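Long-range contact in yeast glycogen phosphorylase (Saccharomyces cerevisiae, PDB 1YGP), which belongs to the carbohydrate phosphorylase family, has a GT-B type fold and carries a bound pyridoxal-5'-phosphate: residues 618-632 and 642-654. Sequence-based numbering, arbitrary orientation.
Unlike the reference sequence in segment 642-654: Arg644 (reference Lys).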
loop_
_atom_site.group_PDB
_atom_site.type_symbol
_atom_site.label_atom_id
_atom_site.label_comp_id
_atom_site.label_asym_id
_atom_site.label_seq_id
_atom_site.Cartn_x
_atom_site.Cartn_y
_atom_site.Cartn_z
ATOM N N ASN A 618 18.959 -38.655 -4.185
ATOM C CA ASN A 618 20.171 -37.868 -4.329
ATOM C C ASN A 618 20.923 -37.758 -3.015
ATOM O O ASN A 618 22.148 -37.940 -2.994
ATOM C CB ASN A 618 19.789 -36.501 -4.836
ATOM C CG ASN A 618 20.937 -35.548 -5.088
ATOM O OD1 ASN A 618 22.112 -35.871 -4.956
ATOM N ND2 ASN A 618 20.655 -34.314 -5.456
ATOM N N VAL A 619 20.208 -37.541 -1.899
ATOM C CA VAL A 619 20.843 -37.466 -0.585
ATOM C C VAL A 619 21.413 -38.845 -0.211
ATOM O O VAL A 619 22.566 -38.931 0.247
ATOM C CB VAL A 619 19.852 -37.025 0.543
ATOM C CG1 VAL A 619 20.673 -36.586 1.736
ATOM C CG2 VAL A 619 19.061 -35.797 0.203
ATOM N N PHE A 620 20.683 -39.953 -0.431
ATOM C CA PHE A 620 21.192 -41.283 -0.115
ATOM C C PHE A 620 22.470 -41.568 -0.890
ATOM O O PHE A 620 23.405 -42.195 -0.378
ATOM C CB PHE A 620 20.145 -42.351 -0.430
ATOM C CG PHE A 620 18.904 -42.250 0.441
ATOM C CD1 PHE A 620 18.916 -41.586 1.667
ATOM C CD2 PHE A 620 17.706 -42.791 -0.021
ATOM C CE1 PHE A 620 17.736 -41.458 2.411
ATOM C CE2 PHE A 620 16.531 -42.661 0.724
ATOM C CZ PHE A 620 16.542 -41.994 1.937
ATOM N N GLY A 621 22.542 -41.049 -2.104
ATOM C CA GLY A 621 23.752 -41.129 -2.879
ATOM C C GLY A 621 24.856 -40.311 -2.219
ATOM O O GLY A 621 25.995 -40.795 -2.224
ATOM N N ILE A 622 24.584 -39.112 -1.642
ATOM C CA ILE A 622 25.634 -38.300 -1.003
ATOM C C ILE A 622 26.174 -39.022 0.198
ATOM O O ILE A 622 27.390 -39.221 0.264
ATOM C CB ILE A 622 25.190 -36.900 -0.482
ATOM C CG1 ILE A 622 24.890 -36.006 -1.653
ATOM C CG2 ILE A 622 26.307 -36.226 0.313
ATOM C CD1 ILE A 622 24.613 -34.565 -1.261
ATOM N N ILE A 623 25.286 -39.412 1.119
ATOM C CA ILE A 623 25.708 -40.151 2.296
ATOM C C ILE A 623 26.495 -41.374 1.866
ATOM O O ILE A 623 27.590 -41.526 2.407
ATOM C CB ILE A 623 24.514 -40.595 3.153
ATOM C CG1 ILE A 623 23.717 -39.396 3.651
ATOM C CG2 ILE A 623 25.043 -41.352 4.360
ATOM C CD1 ILE A 623 22.412 -39.792 4.358
ATOM N N TYR A 624 26.051 -42.187 0.893
ATOM C CA TYR A 624 26.809 -43.347 0.429
ATOM C C TYR A 624 28.245 -42.959 0.098
ATOM O O TYR A 624 29.169 -43.553 0.659
ATOM C CB TYR A 624 26.179 -43.990 -0.830
ATOM C CG TYR A 624 27.098 -45.051 -1.451
ATOM C CD1 TYR A 624 27.191 -46.327 -0.886
ATOM C CD2 TYR A 624 27.929 -44.698 -2.528
ATOM C CE1 TYR A 624 28.123 -47.234 -1.388
ATOM C CE2 TYR A 624 28.862 -45.599 -3.028
ATOM C CZ TYR A 624 28.952 -46.863 -2.453
ATOM O OH TYR A 624 29.875 -47.758 -2.961
ATOM N N ARG A 625 28.462 -41.999 -0.794
ATOM C CA ARG A 625 29.797 -41.588 -1.155
ATOM C C ARG A 625 30.545 -41.212 0.114
ATOM O O ARG A 625 31.595 -41.804 0.343
ATOM C CB ARG A 625 29.720 -40.403 -2.108
ATOM C CG ARG A 625 31.088 -39.834 -2.481
ATOM C CD ARG A 625 30.949 -38.518 -3.209
ATOM N NE ARG A 625 31.185 -38.640 -4.637
ATOM C CZ ARG A 625 32.184 -37.949 -5.200
ATOM N NH1 ARG A 625 32.986 -37.154 -4.464
ATOM N NH2 ARG A 625 32.354 -38.002 -6.519
ATOM N N TYR A 626 30.016 -40.358 0.993
ATOM C CA TYR A 626 30.687 -39.954 2.227
ATOM C C TYR A 626 31.124 -41.151 3.088
ATOM O O TYR A 626 32.267 -41.232 3.559
ATOM C CB TYR A 626 29.756 -39.064 3.044
ATOM C CG TYR A 626 30.350 -38.605 4.360
ATOM C CD1 TYR A 626 31.465 -37.761 4.361
ATOM C CD2 TYR A 626 29.756 -38.994 5.565
ATOM C CE1 TYR A 626 31.983 -37.294 5.574
ATOM C CE2 TYR A 626 30.269 -38.530 6.779
ATOM C CZ TYR A 626 31.378 -37.679 6.776
ATOM O OH TYR A 626 31.869 -37.183 7.972
ATOM N N LEU A 627 30.222 -42.107 3.281
ATOM C CA LEU A 627 30.520 -43.311 4.034
ATOM C C LEU A 627 31.640 -44.118 3.386
ATOM O O LEU A 627 32.534 -44.627 4.070
ATOM C CB LEU A 627 29.240 -44.129 4.140
ATOM C CG LEU A 627 28.638 -44.319 5.522
ATOM C CD1 LEU A 627 28.892 -43.132 6.456
ATOM C CD2 LEU A 627 27.167 -44.574 5.291
ATOM N N ALA A 628 31.643 -44.183 2.066
ATOM C CA ALA A 628 32.683 -44.865 1.340
ATOM C C ALA A 628 34.026 -44.140 1.497
ATOM O O ALA A 628 35.057 -44.767 1.748
ATOM C CB ALA A 628 32.279 -44.920 -0.118
ATOM N N MET A 629 34.045 -42.809 1.448
ATOM C CA MET A 629 35.260 -42.012 1.573
ATOM C C MET A 629 35.914 -42.210 2.922
ATOM O O MET A 629 37.098 -42.510 3.044
ATOM C CB MET A 629 34.996 -40.535 1.473
ATOM C CG MET A 629 34.277 -40.021 0.264
ATOM S SD MET A 629 34.220 -38.229 0.463
ATOM C CE MET A 629 35.343 -37.848 -0.850
ATOM N N LYS A 630 35.090 -42.045 3.943
ATOM C CA LYS A 630 35.500 -42.132 5.319
ATOM C C LYS A 630 36.084 -43.477 5.665
ATOM O O LYS A 630 37.162 -43.574 6.258
ATOM C CB LYS A 630 34.292 -41.831 6.205
ATOM C CG LYS A 630 34.346 -40.423 6.763
ATOM C CD LYS A 630 35.532 -40.457 7.712
ATOM C CE LYS A 630 35.830 -39.162 8.390
ATOM N NZ LYS A 630 34.714 -38.784 9.234
ATOM N N ASN A 631 35.373 -44.516 5.232
ATOM C CA ASN A 631 35.783 -45.890 5.448
ATOM C C ASN A 631 37.132 -46.155 4.786
ATOM O O ASN A 631 38.021 -46.802 5.336
ATOM C CB ASN A 631 34.730 -46.800 4.865
ATOM C CG ASN A 631 34.841 -48.206 5.411
ATOM O OD1 ASN A 631 34.229 -48.522 6.436
ATOM N ND2 ASN A 631 35.603 -49.096 4.776
ATOM N N MET A 632 37.320 -45.595 3.593
ATOM C CA MET A 632 38.535 -45.745 2.821
ATOM C C MET A 632 39.678 -45.127 3.609
ATOM O O MET A 632 40.676 -45.816 3.849
ATOM C CB MET A 632 38.362 -45.051 1.463
ATOM C CG MET A 632 39.409 -45.427 0.429
ATOM S SD MET A 632 39.115 -44.749 -1.224
ATOM C CE MET A 632 37.994 -45.993 -1.788
ATOM N N VAL A 642 41.900 -41.604 -1.963
ATOM C CA VAL A 642 40.464 -41.423 -1.784
ATOM C C VAL A 642 39.984 -40.448 -2.864
ATOM O O VAL A 642 39.124 -40.784 -3.682
ATOM C CB VAL A 642 40.185 -40.885 -0.353
ATOM C CG1 VAL A 642 38.693 -40.683 -0.107
ATOM C CG2 VAL A 642 40.661 -41.909 0.662
ATOM N N ALA A 643 40.564 -39.257 -2.919
ATOM C CA ALA A 643 40.286 -38.272 -3.942
ATOM C C ALA A 643 40.355 -38.817 -5.350
ATOM O O ALA A 643 39.558 -38.422 -6.191
ATOM C CB ALA A 643 41.268 -37.130 -3.881
ATOM N N ARG A 644 41.274 -39.720 -5.657
ATOM C CA ARG A 644 41.325 -40.308 -6.989
ATOM C C ARG A 644 40.046 -41.079 -7.283
ATOM O O ARG A 644 39.614 -41.109 -8.433
ATOM C CB ARG A 644 42.509 -41.277 -7.126
ATOM N N LYS A 645 39.437 -41.709 -6.278
ATOM C CA LYS A 645 38.195 -42.439 -6.481
ATOM C C LYS A 645 36.922 -41.610 -6.355
ATOM O O LYS A 645 35.934 -41.863 -7.050
ATOM C CB LYS A 645 38.077 -43.598 -5.494
ATOM C CG LYS A 645 38.565 -44.908 -6.084
ATOM C CD LYS A 645 37.782 -46.081 -5.493
ATOM C CE LYS A 645 36.260 -46.012 -5.755
ATOM N NZ LYS A 645 35.896 -46.081 -7.167
ATOM N N TYR A 646 36.892 -40.653 -5.430
ATOM C CA TYR A 646 35.724 -39.829 -5.184
ATOM C C TYR A 646 36.251 -38.414 -5.275
ATOM O O TYR A 646 36.735 -37.855 -4.289
ATOM C CB TYR A 646 35.144 -40.079 -3.782
ATOM C CG TYR A 646 34.703 -41.508 -3.556
ATOM C CD1 TYR A 646 33.572 -41.982 -4.216
ATOM C CD2 TYR A 646 35.448 -42.357 -2.736
ATOM C CE1 TYR A 646 33.184 -43.310 -4.067
ATOM C CE2 TYR A 646 35.064 -43.690 -2.584
ATOM C CZ TYR A 646 33.931 -44.157 -3.255
ATOM O OH TYR A 646 33.539 -45.477 -3.129
ATOM N N PRO A 647 36.261 -37.785 -6.437
ATOM C CA PRO A 647 36.829 -36.462 -6.575
ATOM C C PRO A 647 35.891 -35.340 -6.099
ATOM O O PRO A 647 34.672 -35.513 -6.023
ATOM C CB PRO A 647 37.188 -36.425 -8.047
ATOM C CG PRO A 647 36.980 -37.827 -8.581
ATOM C CD PRO A 647 35.851 -38.332 -7.716
ATOM N N ARG A 648 36.510 -34.163 -5.908
ATOM C CA ARG A 648 35.926 -32.903 -5.444
ATOM C C ARG A 648 34.627 -32.445 -6.120
ATOM O O ARG A 648 34.576 -32.148 -7.328
ATOM C CB ARG A 648 37.043 -31.882 -5.582
ATOM C CG ARG A 648 36.793 -30.555 -4.909
ATOM C CD ARG A 648 38.095 -29.786 -4.729
ATOM N NE ARG A 648 38.744 -30.112 -3.464
ATOM C CZ ARG A 648 39.857 -30.848 -3.376
ATOM N NH1 ARG A 648 40.470 -31.351 -4.459
ATOM N NH2 ARG A 648 40.351 -31.094 -2.161
ATOM N N LYS A 649 33.593 -32.358 -5.279
ATOM C CA LYS A 649 32.212 -32.138 -5.675
ATOM C C LYS A 649 31.559 -31.208 -4.659
ATOM O O LYS A 649 32.002 -31.114 -3.507
ATOM C CB LYS A 649 31.499 -33.482 -5.667
ATOM C CG LYS A 649 30.169 -33.697 -6.363
ATOM C CD LYS A 649 29.649 -35.016 -5.826
ATOM C CE LYS A 649 28.547 -35.681 -6.670
ATOM N NZ LYS A 649 29.006 -36.249 -7.933
ATOM N N VAL A 650 30.515 -30.496 -5.081
ATOM C CA VAL A 650 29.674 -29.657 -4.237
ATOM C C VAL A 650 28.269 -29.999 -4.708
ATOM O O VAL A 650 27.937 -29.834 -5.899
ATOM C CB VAL A 650 29.861 -28.128 -4.460
ATOM C CG1 VAL A 650 28.902 -27.380 -3.562
ATOM C CG2 VAL A 650 31.232 -27.666 -4.081
ATOM N N SER A 651 27.463 -30.520 -3.811
ATOM C CA SER A 651 26.066 -30.732 -4.132
ATOM C C SER A 651 25.248 -29.513 -3.671
ATOM O O SER A 651 25.268 -29.085 -2.505
ATOM C CB SER A 651 25.588 -31.981 -3.445
ATOM O OG SER A 651 26.388 -33.101 -3.814
ATOM N N ILE A 652 24.533 -28.910 -4.611
ATOM C CA ILE A 652 23.745 -27.715 -4.379
ATOM C C ILE A 652 22.276 -28.127 -4.384
ATOM O O ILE A 652 21.787 -28.658 -5.387
ATOM C CB ILE A 652 24.083 -26.712 -5.510
ATOM C CG1 ILE A 652 25.558 -26.301 -5.483
ATOM C CG2 ILE A 652 23.196 -25.501 -5.352
ATOM C CD1 ILE A 652 25.941 -25.377 -4.307
ATOM N N PHE A 653 21.545 -27.967 -3.288
ATOM C CA PHE A 653 20.121 -28.273 -3.262
ATOM C C PHE A 653 19.374 -26.965 -3.044
ATOM O O PHE A 653 19.860 -26.056 -2.363
ATOM C CB PHE A 653 19.769 -29.222 -2.122
ATOM C CG PHE A 653 20.264 -30.651 -2.282
ATOM C CD1 PHE A 653 21.585 -30.985 -1.958
ATOM C CD2 PHE A 653 19.381 -31.654 -2.688
ATOM C CE1 PHE A 653 22.019 -32.315 -2.034
ATOM C CE2 PHE A 653 19.831 -32.981 -2.756
ATOM C CZ PHE A 653 21.147 -33.317 -2.432
ATOM N N GLY A 654 18.189 -26.833 -3.611
ATOM C CA GLY A 654 17.362 -25.666 -3.410
ATOM C C GLY A 654 15.921 -26.043 -3.702
ATOM O O GLY A 654 15.693 -26.943 -4.527
#
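Helix 618-632 and strand 649-654 run nearly antiparallel, their axes 154° apart and 11.1 Å from each other at closest approach, with Ile622 nearest Ser651, while Met629 lies nearest Val642 on helix 639-645. Arg625 reaches from the helix to the loop before the strand. Arg625 NH1 donates a hydrogen bond to Pro647 O (2.8 Å). The bond is fairly straight, 163° at the hydrogen. The oxygen lies near the guanidinium plane, while the donor sits above the carbonyl plane. NH2 adds a weak bond to the same oxygen. The guanidinium is sandwiched: Lys649 CD lies over the centre of one face and Tyr646 CB over the opposite face, toward the rim. Lys649 NZ also comes near Arg625 NH2, but Asp835 forms a salt bridge with Arg625 and a long, weak ion pair with Lys649, which probably offsets the charge; Lys649 has a second such weak pair with Asp603.

Tyr646, the first residue beyond helix 639-645, lays its ring along helix 618-632. With CG anti to its carbonyl carbon, the ring passes Arg625 CG and Met629 CG, and Tyr646 OH is 3.3 Å from Ala628 CB. Met632 bends at its thioether and brings CE to within 3.8 Å of Tyr646 CE2. Met632 CG packs on Val642 CG2 at 3.7 Å.

At the other end, Ile622 CD1 meets the edge of the Phe653 ring, 3.5 Å from Phe653 CE1, and also touches Ser651. The Asn618 amide comes against Phe653 obliquely, its plane 28° from the ring; its ND2 is hydrogen-bonded to Gln605.

The contact is part of a beta-alpha-beta crossover in a Rossmann-like domain. Helix 615-634 and the short helix 639-645 connect strand 601-606 to its parallel neighbour 649-654, flanked by helices 662-678 and 820-840.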